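Local atomic coordinates of acetylornithine aminotransferase (Aquifex aeolicus, PDB entry 2EH6), a protein that catalyses the pyridoxal-phosphate-dependent transfer of an amino group between N(2)-acetyl-L-ornithine and 2-oxoglutarate in arginine biosynthesis, working as a homodimer. Residues G38-S41 with L42-Y46; L53-Q56 with V57-L61; L61-S64 with N65-N69; G219-E223 with F224-Q228. All blocks are in the same frame, centred on the assembly; numbering follows the deposited sequence.

Contact 1. Residues G38-S41 with L42-Y46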
loop_
_atom_site.group_PDB
_atom_site.type_symbol
_atom_site.label_atom_id
_atom_site.label_comp_id
_atom_site.label_asym_id
_atom_site.label_seq_id
_atom_site.Cartn_x
_atom_site.Cartn_y
_atom_site.Cartn_z
ATOM N N GLY A 38 -12.126 -10.859 4.896
ATOM C CA GLY A 38 -12.095 -10.223 6.205
ATOM C C GLY A 38 -11.867 -8.729 6.225
ATOM O O GLY A 38 -11.409 -8.178 7.226
ATOM N N VAL A 39 -12.196 -8.064 5.128
ATOM C CA VAL A 39 -12.010 -6.624 5.033
ATOM C C VAL A 39 -13.284 -5.842 5.360
ATOM O O VAL A 39 -13.248 -4.838 6.077
ATOM C CB VAL A 39 -11.526 -6.241 3.614
ATOM C CG1 VAL A 39 -11.585 -4.742 3.423
ATOM C CG2 VAL A 39 -10.109 -6.768 3.394
ATOM N N ASN A 40 -14.413 -6.299 4.836
ATOM C CA ASN A 40 -15.667 -5.599 5.082
ATOM C C ASN A 40 -16.242 -5.967 6.444
ATOM O O ASN A 40 -17.304 -6.578 6.545
ATOM C CB ASN A 40 -16.657 -5.909 3.956
ATOM C CG ASN A 40 -16.098 -5.549 2.588
ATOM O OD1 ASN A 40 -15.706 -4.406 2.345
ATOM N ND2 ASN A 40 -16.048 -6.520 1.695
ATOM N N SER A 41 -15.516 -5.579 7.491
ATOM C CA SER A 41 -15.899 -5.851 8.876
ATOM C C SER A 41 -17.332 -5.463 9.244
ATOM O O SER A 41 -17.983 -6.165 10.033
ATOM C CB SER A 41 -14.920 -5.149 9.830
ATOM O OG SER A 41 -14.760 -3.781 9.488
ATOM N N LEU A 42 -17.817 -4.348 8.695
ATOM C CA LEU A 42 -19.180 -3.890 8.981
ATOM C C LEU A 42 -20.136 -4.119 7.805
ATOM O O LEU A 42 -21.187 -3.476 7.711
ATOM C CB LEU A 42 -19.176 -2.403 9.344
ATOM C CG LEU A 42 -18.252 -1.988 10.496
ATOM C CD1 LEU A 42 -18.370 -0.489 10.733
ATOM C CD2 LEU A 42 -18.615 -2.752 11.759
ATOM N N GLY A 43 -19.777 -5.039 6.918
ATOM C CA GLY A 43 -20.622 -5.310 5.766
ATOM C C GLY A 43 -20.565 -4.168 4.767
ATOM O O GLY A 43 -19.637 -3.358 4.797
ATOM N N HIS A 44 -21.563 -4.091 3.892
ATOM C CA HIS A 44 -21.612 -3.052 2.872
ATOM C C HIS A 44 -22.666 -1.997 3.168
ATOM O O HIS A 44 -23.685 -2.276 3.804
ATOM C CB HIS A 44 -21.907 -3.688 1.511
ATOM C CG HIS A 44 -20.928 -4.749 1.120
ATOM N ND1 HIS A 44 -19.727 -4.465 0.505
ATOM C CD2 HIS A 44 -20.959 -6.091 1.282
ATOM C CE1 HIS A 44 -19.062 -5.587 0.305
ATOM N NE2 HIS A 44 -19.787 -6.589 0.767
ATOM N N ALA A 45 -22.413 -0.783 2.697
ATOM C CA ALA A 45 -23.339 0.323 2.879
ATOM C C ALA A 45 -23.743 0.518 4.335
ATOM O O ALA A 45 -24.878 0.901 4.628
ATOM C CB ALA A 45 -24.589 0.103 2.015
ATOM N N TYR A 46 -22.818 0.247 5.249
ATOM C CA TYR A 46 -23.094 0.424 6.666
ATOM C C TYR A 46 -23.368 1.915 6.866
ATOM O O TYR A 46 -22.487 2.744 6.665
ATOM C CB TYR A 46 -21.879 -0.008 7.490
ATOM C CG TYR A 46 -22.152 -0.100 8.968
ATOM C CD1 TYR A 46 -22.905 -1.150 9.490
ATOM C CD2 TYR A 46 -21.647 0.856 9.852
ATOM C CE1 TYR A 46 -23.148 -1.250 10.855
ATOM C CE2 TYR A 46 -21.884 0.765 11.220
ATOM C CZ TYR A 46 -22.633 -0.291 11.712
ATOM O OH TYR A 46 -22.847 -0.399 13.062
HETATM O O HOH W 1 -17.468 -8.409 0.461
#

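Contact 2. Residues L53-Q56 with V57-L61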
loop_
_atom_site.group_PDB
_atom_site.type_symbol
_atom_site.label_atom_id
_atom_site.label_comp_id
_atom_site.label_asym_id
_atom_site.label_seq_id
_atom_site.Cartn_x
_atom_site.Cartn_y
_atom_site.Cartn_z
ATOM N N LEU A 53 -17.931 8.780 5.510
ATOM C CA LEU A 53 -17.069 8.861 4.334
ATOM C C LEU A 53 -17.542 9.937 3.363
ATOM O O LEU A 53 -16.735 10.706 2.840
ATOM C CB LEU A 53 -16.989 7.494 3.634
ATOM C CG LEU A 53 -16.380 6.338 4.445
ATOM C CD1 LEU A 53 -16.328 5.078 3.587
ATOM C CD2 LEU A 53 -14.973 6.703 4.908
ATOM N N LYS A 54 -18.849 10.001 3.129
ATOM C CA LYS A 54 -19.396 11.006 2.228
ATOM C C LYS A 54 -19.070 12.400 2.743
ATOM O O LYS A 54 -18.729 13.293 1.970
ATOM C CB LYS A 54 -20.913 10.823 2.090
ATOM C CG LYS A 54 -21.288 9.626 1.233
ATOM C CD LYS A 54 -22.760 9.271 1.357
ATOM C CE LYS A 54 -23.653 10.409 0.921
ATOM N NZ LYS A 54 -25.083 10.016 1.010
ATOM N N GLU A 55 -19.158 12.582 4.055
ATOM C CA GLU A 55 -18.859 13.873 4.659
ATOM C C GLU A 55 -17.371 14.194 4.472
ATOM O O GLU A 55 -17.007 15.325 4.162
ATOM C CB GLU A 55 -19.220 13.839 6.149
ATOM C CG GLU A 55 -19.691 15.166 6.747
ATOM C CD GLU A 55 -18.577 15.950 7.425
ATOM O OE1 GLU A 55 -17.766 15.327 8.144
ATOM O OE2 GLU A 55 -18.522 17.189 7.255
ATOM N N GLN A 56 -16.516 13.188 4.643
ATOM C CA GLN A 56 -15.075 13.389 4.507
ATOM C C GLN A 56 -14.681 13.693 3.066
ATOM O O GLN A 56 -13.877 14.585 2.806
ATOM C CB GLN A 56 -14.313 12.149 5.002
ATOM C CG GLN A 56 -12.809 12.372 5.168
ATOM C CD GLN A 56 -12.500 13.551 6.077
ATOM O OE1 GLN A 56 -12.901 13.568 7.237
ATOM N NE2 GLN A 56 -11.791 14.541 5.552
ATOM N N VAL A 57 -15.247 12.944 2.129
ATOM C CA VAL A 57 -14.943 13.153 0.722
ATOM C C VAL A 57 -15.210 14.599 0.301
ATOM O O VAL A 57 -14.509 15.140 -0.548
ATOM C CB VAL A 57 -15.771 12.198 -0.161
ATOM C CG1 VAL A 57 -15.765 12.675 -1.594
ATOM C CG2 VAL A 57 -15.196 10.788 -0.068
ATOM N N GLU A 58 -16.217 15.224 0.904
ATOM C CA GLU A 58 -16.564 16.607 0.566
ATOM C C GLU A 58 -15.578 17.621 1.122
ATOM O O GLU A 58 -15.468 18.734 0.603
ATOM C CB GLU A 58 -17.953 16.965 1.108
ATOM C CG GLU A 58 -19.103 16.172 0.532
ATOM C CD GLU A 58 -20.434 16.566 1.153
ATOM O OE1 GLU A 58 -20.776 17.765 1.103
ATOM O OE2 GLU A 58 -21.131 15.679 1.693
ATOM N N LYS A 59 -14.869 17.231 2.174
ATOM C CA LYS A 59 -13.925 18.119 2.851
ATOM C C LYS A 59 -12.450 17.972 2.510
ATOM O O LYS A 59 -11.799 18.934 2.104
ATOM C CB LYS A 59 -14.065 17.951 4.364
ATOM C CG LYS A 59 -15.423 18.324 4.931
ATOM C CD LYS A 59 -15.509 17.950 6.409
ATOM C CE LYS A 59 -14.399 18.605 7.222
ATOM N NZ LYS A 59 -14.430 18.170 8.649
ATOM N N LEU A 60 -11.917 16.769 2.696
ATOM C CA LEU A 60 -10.498 16.543 2.464
ATOM C C LEU A 60 -10.184 15.066 2.258
ATOM O O LEU A 60 -10.586 14.222 3.057
ATOM C CB LEU A 60 -9.732 17.064 3.683
ATOM C CG LEU A 60 -8.235 17.300 3.623
ATOM C CD1 LEU A 60 -7.935 18.332 2.548
ATOM C CD2 LEU A 60 -7.751 17.791 4.995
ATOM N N LEU A 61 -9.450 14.755 1.195
ATOM C CA LEU A 61 -9.088 13.371 0.914
ATOM C C LEU A 61 -7.657 13.036 1.334
ATOM O O LEU A 61 -7.384 11.948 1.851
ATOM C CB LEU A 61 -9.220 13.086 -0.585
ATOM C CG LEU A 61 -10.612 13.088 -1.226
ATOM C CD1 LEU A 61 -10.465 12.854 -2.726
ATOM C CD2 LEU A 61 -11.475 12.012 -0.597
#

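Contact 3. Residues L61-S64 with N65-N69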
loop_
_atom_site.group_PDB
_atom_site.type_symbol
_atom_site.label_atom_id
_atom_site.label_comp_id
_atom_site.label_asym_id
_atom_site.label_seq_id
_atom_site.Cartn_x
_atom_site.Cartn_y
_atom_site.Cartn_z
ATOM N N LEU A 61 -9.450 14.755 1.195
ATOM C CA LEU A 61 -9.088 13.371 0.914
ATOM C C LEU A 61 -7.657 13.036 1.334
ATOM O O LEU A 61 -7.384 11.948 1.851
ATOM C CB LEU A 61 -9.220 13.086 -0.585
ATOM C CG LEU A 61 -10.612 13.088 -1.226
ATOM C CD1 LEU A 61 -10.465 12.854 -2.726
ATOM C CD2 LEU A 61 -11.475 12.012 -0.597
ATOM N N HIS A 62 -6.756 13.981 1.102
ATOM C CA HIS A 62 -5.317 13.791 1.270
ATOM C C HIS A 62 -4.579 15.124 1.446
ATOM O O HIS A 62 -4.805 16.088 0.727
ATOM C CB HIS A 62 -4.787 13.061 0.036
ATOM C CG HIS A 62 -3.282 13.003 0.091
ATOM N ND1 HIS A 62 -2.597 12.043 0.762
ATOM C CD2 HIS A 62 -2.361 13.866 -0.512
ATOM C CE1 HIS A 62 -1.294 12.321 0.562
ATOM N NE2 HIS A 62 -1.123 13.407 -0.195
ATOM N N VAL A 63 -3.679 15.210 2.447
ATOM C CA VAL A 63 -2.777 16.369 2.513
ATOM C C VAL A 63 -1.283 15.972 2.561
ATOM O O VAL A 63 -0.392 16.778 2.334
ATOM C CB VAL A 63 -3.139 17.180 3.766
ATOM C CG1 VAL A 63 -4.602 17.619 3.710
ATOM C CG2 VAL A 63 -2.908 16.336 5.003
ATOM N N SER A 64 -1.038 14.679 2.897
ATOM C CA SER A 64 0.323 14.139 3.128
ATOM C C SER A 64 0.833 14.383 4.546
ATOM O O SER A 64 0.381 15.253 5.274
ATOM C CB SER A 64 1.344 14.678 2.126
ATOM O OG SER A 64 1.926 15.870 2.638
ATOM N N ASN A 65 1.830 13.554 4.921
ATOM C CA ASN A 65 2.446 13.696 6.236
ATOM C C ASN A 65 3.503 14.810 6.285
ATOM O O ASN A 65 4.360 14.840 7.161
ATOM C CB ASN A 65 3.069 12.355 6.621
ATOM C CG ASN A 65 1.974 11.336 6.829
ATOM O OD1 ASN A 65 1.115 11.471 7.695
ATOM N ND2 ASN A 65 2.017 10.284 5.993
ATOM N N LEU A 66 3.457 15.718 5.279
ATOM C CA LEU A 66 4.262 16.940 5.380
ATOM C C LEU A 66 3.715 17.837 6.494
ATOM O O LEU A 66 4.405 18.659 7.080
ATOM C CB LEU A 66 4.176 17.705 4.054
ATOM C CG LEU A 66 4.867 17.002 2.883
ATOM C CD1 LEU A 66 4.683 17.758 1.564
ATOM C CD2 LEU A 66 6.372 16.856 3.088
ATOM N N TYR A 67 2.395 17.682 6.730
ATOM C CA TYR A 67 1.709 18.493 7.727
ATOM C C TYR A 67 1.166 17.627 8.871
ATOM O O TYR A 67 1.251 16.406 8.858
ATOM C CB TYR A 67 0.562 19.258 7.043
ATOM C CG TYR A 67 0.974 19.743 5.692
ATOM C CD1 TYR A 67 1.763 20.883 5.571
ATOM C CD2 TYR A 67 0.551 19.070 4.544
ATOM C CE1 TYR A 67 2.130 21.346 4.317
ATOM C CE2 TYR A 67 0.910 19.539 3.290
ATOM C CZ TYR A 67 1.689 20.675 3.174
ATOM O OH TYR A 67 2.037 21.156 1.927
ATOM N N GLU A 68 0.562 18.297 9.850
ATOM C CA GLU A 68 -0.074 17.617 10.970
ATOM C C GLU A 68 -1.353 16.940 10.492
ATOM O O GLU A 68 -2.142 17.544 9.769
ATOM C CB GLU A 68 -0.441 18.613 12.070
ATOM C CG GLU A 68 0.715 19.105 12.907
ATOM C CD GLU A 68 0.268 20.139 13.923
ATOM O OE1 GLU A 68 -0.758 19.896 14.598
ATOM O OE2 GLU A 68 0.936 21.186 14.049
ATOM N N ASN A 69 -1.551 15.688 10.896
ATOM C CA ASN A 69 -2.748 14.928 10.534
ATOM C C ASN A 69 -3.459 14.539 11.831
ATOM O O ASN A 69 -3.314 13.413 12.314
ATOM C CB ASN A 69 -2.375 13.658 9.753
ATOM C CG ASN A 69 -1.971 13.944 8.316
ATOM O OD1 ASN A 69 -2.532 13.369 7.386
ATOM N ND2 ASN A 69 -0.986 14.822 8.129
HETATM O O HOH W 2 -2.733 12.942 4.339
#

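Contact 4. Residues G219-E223 with F224-Q228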
loop_
_atom_site.group_PDB
_atom_site.type_symbol
_atom_site.label_atom_id
_atom_site.label_comp_id
_atom_site.label_asym_id
_atom_site.label_seq_id
_atom_site.Cartn_x
_atom_site.Cartn_y
_atom_site.Cartn_z
ATOM N N GLY A 219 -11.325 -7.220 16.110
ATOM C CA GLY A 219 -12.503 -8.013 16.436
ATOM C C GLY A 219 -12.801 -9.327 15.732
ATOM O O GLY A 219 -13.673 -10.079 16.178
ATOM N N ARG A 220 -12.092 -9.619 14.648
ATOM C CA ARG A 220 -12.332 -10.844 13.887
ATOM C C ARG A 220 -12.460 -12.130 14.711
ATOM O O ARG A 220 -13.286 -12.987 14.394
ATOM C CB ARG A 220 -11.235 -11.015 12.823
ATOM C CG ARG A 220 -11.275 -12.336 12.058
ATOM C CD ARG A 220 -12.625 -12.588 11.386
ATOM N NE ARG A 220 -12.995 -11.554 10.426
ATOM C CZ ARG A 220 -14.148 -11.548 9.758
ATOM N NH1 ARG A 220 -15.023 -12.522 9.948
ATOM N NH2 ARG A 220 -14.434 -10.563 8.918
ATOM N N THR A 221 -11.661 -12.274 15.766
ATOM C CA THR A 221 -11.718 -13.492 16.572
ATOM C C THR A 221 -12.514 -13.395 17.882
ATOM O O THR A 221 -12.515 -14.338 18.674
ATOM C CB THR A 221 -10.299 -14.005 16.914
ATOM O OG1 THR A 221 -9.681 -13.115 17.852
ATOM C CG2 THR A 221 -9.448 -14.088 15.657
ATOM N N GLY A 222 -13.193 -12.278 18.114
ATOM C CA GLY A 222 -13.961 -12.155 19.344
ATOM C C GLY A 222 -13.372 -11.153 20.321
ATOM O O GLY A 222 -14.060 -10.673 21.221
ATOM N N GLU A 223 -12.088 -10.854 20.154
ATOM C CA GLU A 223 -11.397 -9.878 20.990
ATOM C C GLU A 223 -10.871 -8.821 20.031
ATOM O O GLU A 223 -10.651 -9.114 18.856
ATOM C CB GLU A 223 -10.226 -10.525 21.733
ATOM C CG GLU A 223 -10.622 -11.539 22.799
ATOM C CD GLU A 223 -11.542 -10.951 23.855
ATOM O OE1 GLU A 223 -11.331 -9.782 24.248
ATOM O OE2 GLU A 223 -12.468 -11.661 24.301
ATOM N N PHE A 224 -10.674 -7.597 20.512
ATOM C CA PHE A 224 -10.183 -6.548 19.632
ATOM C C PHE A 224 -8.928 -7.031 18.901
ATOM O O PHE A 224 -8.846 -6.947 17.675
ATOM C CB PHE A 224 -9.879 -5.277 20.414
ATOM C CG PHE A 224 -9.829 -4.056 19.553
ATOM C CD1 PHE A 224 -11.006 -3.449 19.123
ATOM C CD2 PHE A 224 -8.612 -3.548 19.115
ATOM C CE1 PHE A 224 -10.970 -2.353 18.264
ATOM C CE2 PHE A 224 -8.565 -2.455 18.257
ATOM C CZ PHE A 224 -9.745 -1.856 17.831
ATOM N N TYR A 225 -7.950 -7.522 19.660
ATOM C CA TYR A 225 -6.725 -8.075 19.086
ATOM C C TYR A 225 -6.724 -9.546 19.477
ATOM O O TYR A 225 -6.967 -9.876 20.634
ATOM C CB TYR A 225 -5.483 -7.397 19.664
ATOM C CG TYR A 225 -5.395 -5.919 19.385
ATOM C CD1 TYR A 225 -5.488 -5.424 18.081
ATOM C CD2 TYR A 225 -5.195 -5.013 20.422
ATOM C CE1 TYR A 225 -5.380 -4.068 17.820
ATOM C CE2 TYR A 225 -5.086 -3.655 20.175
ATOM C CZ TYR A 225 -5.177 -3.188 18.872
ATOM O OH TYR A 225 -5.049 -1.848 18.630
ATOM N N ALA A 226 -6.459 -10.428 18.521
ATOM C CA ALA A 226 -6.456 -11.860 18.793
ATOM C C ALA A 226 -5.440 -12.287 19.855
ATOM O O ALA A 226 -5.662 -13.264 20.571
ATOM C CB ALA A 226 -6.209 -12.634 17.503
ATOM N N TYR A 227 -4.330 -11.566 19.964
ATOM C CA TYR A 227 -3.312 -11.935 20.947
ATOM C C TYR A 227 -3.837 -11.860 22.380
ATOM O O TYR A 227 -3.272 -12.467 23.287
ATOM C CB TYR A 227 -2.062 -11.053 20.798
ATOM C CG TYR A 227 -2.156 -9.656 21.383
ATOM C CD1 TYR A 227 -2.145 -9.445 22.769
ATOM C CD2 TYR A 227 -2.240 -8.539 20.551
ATOM C CE1 TYR A 227 -2.215 -8.157 23.303
ATOM C CE2 TYR A 227 -2.313 -7.253 21.073
ATOM C CZ TYR A 227 -2.302 -7.065 22.450
ATOM O OH TYR A 227 -2.398 -5.786 22.958
ATOM N N GLN A 228 -4.924 -11.124 22.576
ATOM C CA GLN A 228 -5.506 -10.965 23.902
ATOM C C GLN A 228 -6.118 -12.260 24.435
ATOM O O GLN A 228 -6.327 -12.404 25.637
ATOM C CB GLN A 228 -6.558 -9.851 23.876
ATOM C CG GLN A 228 -6.012 -8.520 23.380
ATOM C CD GLN A 228 -7.087 -7.460 23.243
ATOM O OE1 GLN A 228 -8.145 -7.706 22.672
ATOM N NE2 GLN A 228 -6.811 -6.267 23.753
HETATM O O HOH W 3 -10.962 -7.427 23.380
#

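Contact 1. Residues G38-S41 with L42-Y46
Asn40 reaches across a tight turn to His44, and the chain between them is folded back by a backbone bond from Gly43 N to Asn40 O (2.9 Å, 158° at the hydrogen). The donor stands well above the plane of the Asn40 carbonyl, and the bond closes a type I beta turn from Asn40 to Gly43. Gly43 has positive phi, which favours glycine.

Along the Asn40 side chain, CB lies 4.0 Å from Gly43 O. With CG beside the backbone N (chi1 -57°), the amide is carried over to the imidazole, where CG comes 3.7 Å from His44 CE1. The amide nitrogen approaches closest, Asn40 ND2 to His44 CE1 at 3.4 Å, and meets the ring obliquely, the two planes 49° apart. ND2 also gives a weak bond to a water that lies in the ring plane, 3.0 Å from His44 NE2. The firmer partner of ND2 belongs to the dimer: it donates to the carbonyl O of His62 of the second subunit, a residue that also packs on His44.

Leu42 packs on helix 275-308, and Ser41 OG bonds to Gly242 O, next to the cofactor-attachment residue Lys241. The Asn40 amide is therefore shared between a water-linked histidine and a carbonyl of the partner subunit, which ties the shape of this turn to the dimer interface.

Contact 2. Residues L53-Q56 with V57-L61
The carboxamide of Gln56 folds back on the end of its own helix: NE2 donates to Leu60 O at 2.8 Å and 167°. The bond is well formed on both sides, since the donor sits in the carbonyl plane on a lone pair of Leu60 O and the acceptor lies close to the plane of the amide. CG stands anti to the backbone N (chi1 -168°), and a bend at chi2 (55°) turns the amide toward the departing chain. The other end of this amide, OE1, accepts from Arg279 NH1.

Gln56 O takes two backbone donors. Leu60 N lies beyond the oxygen at 2.9 Å, nearly in line with the C=O bond, whereas Lys59 N, also at 2.9 Å, stands above the carbonyl plane. This sharing of one carbonyl between an i+3 and an i+4 donor falls in the C-terminal turn of helix 47-59. One turn earlier Val57 N makes a regular bond to Leu53 O (2.8 Å), but Glu58 N is held weakly by both Lys54 O and Glu55 O.

Among the charged side chains, Glu55 OE2 lies 3.2 Å from Lys59 CD and so meets the aliphatic part of the lysine; Glu55 OE1 and Lys59 NZ remain 4.4 Å apart, and OE1 is instead paired with Arg279. Lys54 NZ pairs with Glu58 of the second subunit, and Glu58 OE2 with Lys54 of the second subunit.

Contact 3. Residues L61-S64 with N65-N69
Ser64 O draws donors from two residues further along the chain. Asn69 ND2 reaches it at 3.2 Å in a nearly straight bond (168°), the acceptor close to the amide plane but the donor standing above the plane of the carbonyl, and Tyr67 N adds a long, weak bond. ND2 gives a second, weak bond to Tyr67 O, so the Asn69 amide spans the inside of the bend. Asn69 OD1 accepts from a water 3.1 Å away that also receives Val63 N, and the amide runs alongside the Val63 side chain in the reverse sense, with Val63 CG2 3.8 Å from Asn69 OD1.

The Ser64 hydroxyl works both ways. OG donates to Val63 O at 2.5 Å, on a lone pair of that carbonyl, and accepts from Leu66 N at 3.1 Å. A chi1 of 90° holds OG between the backbone N and the carbonyl carbon, where both partners can be met. The polypeptide is an irregular connection between helices 47-59 and 70-81, with Asn69 at the N-cap position of the second.

Val63 O also touches the Tyr67 ring at its edge, in the ring plane, 3.2 Å from CE2. Leu66 CB lies over the centre of one face of that ring, and Phe14 of the second subunit meets Tyr67 edge-to-face. The polar end of Asn65 is taken up by other parts of the fold: OD1 accepts from Gln72 NE2 and Arg9 of the second subunit, ND2 donates to Gly272 O. The Ser64 side chain is about 5 Å from that of cofactor-binding Thr270.

Contact 4. Residues G219-E223 with F224-Q228
Gly219 N donates to Phe224 O at 2.9 Å (165°), while within 219-223 Gly222 N bonds to Gly219 O and closes a type I beta turn. Both glycines have positive phi.

Side-chain hydrogen bonding centres on Gln228. Its OE1 accepts from Tyr225 N at 3.0 Å, the donor standing above the plane of the amide, and takes a second hydrogen from a water that also donates to Glu223 OE1 and receives Phe224 N. Glu223 gets there through a bend at chi2 (-57°), its carboxylate turned 61° from the Gln228 amide.

This irregular chain joins strands 208-212 and 236-239 of the mixed sheet that runs from strand 87-92 to strand 154-157 and lies by the cofactor site. The 3-10 segment beginning at Ala226 is pinned at its start by Glu213, whose carboxylate accepts from Ala226 N and Tyr227 N; Glu213 is inferred to bind pyridoxal phosphate.

Van der Waals packing completes the contact: Thr221 OG1 and CG2 lie 3.5 and 4.0 Å from Ala226 CB. Phe224 CD2 sits 3.4 Å above the centre of one Tyr225 ring face, while Tyr225 OH reaches Leu79 O.

How the contacts relate
Contacts 1, 2 and 3 follow one another along the chain on either side of and through helix 47-59, contacts 2 and 3 sharing Leu61, and all three touch the second subunit. Contact 1 bonds to the partner's His62, a residue of 61-64, so by the same pairing contacts 1 and 3 meet across the dimer although their centres are 26 Å apart within one chain. Contact 2 is only partly buried and rich in charged pairs; contacts 1, 3 and 4 are buried and held mainly by backbone, amide and hydroxyl bonds, with carboxylates also taking part in contact 4. Contact 4 lies nearest the chain centre, touches no other subunit, and meets contact 1 where Arg220 NH2 packs against Gly38 CA (3.6 Å).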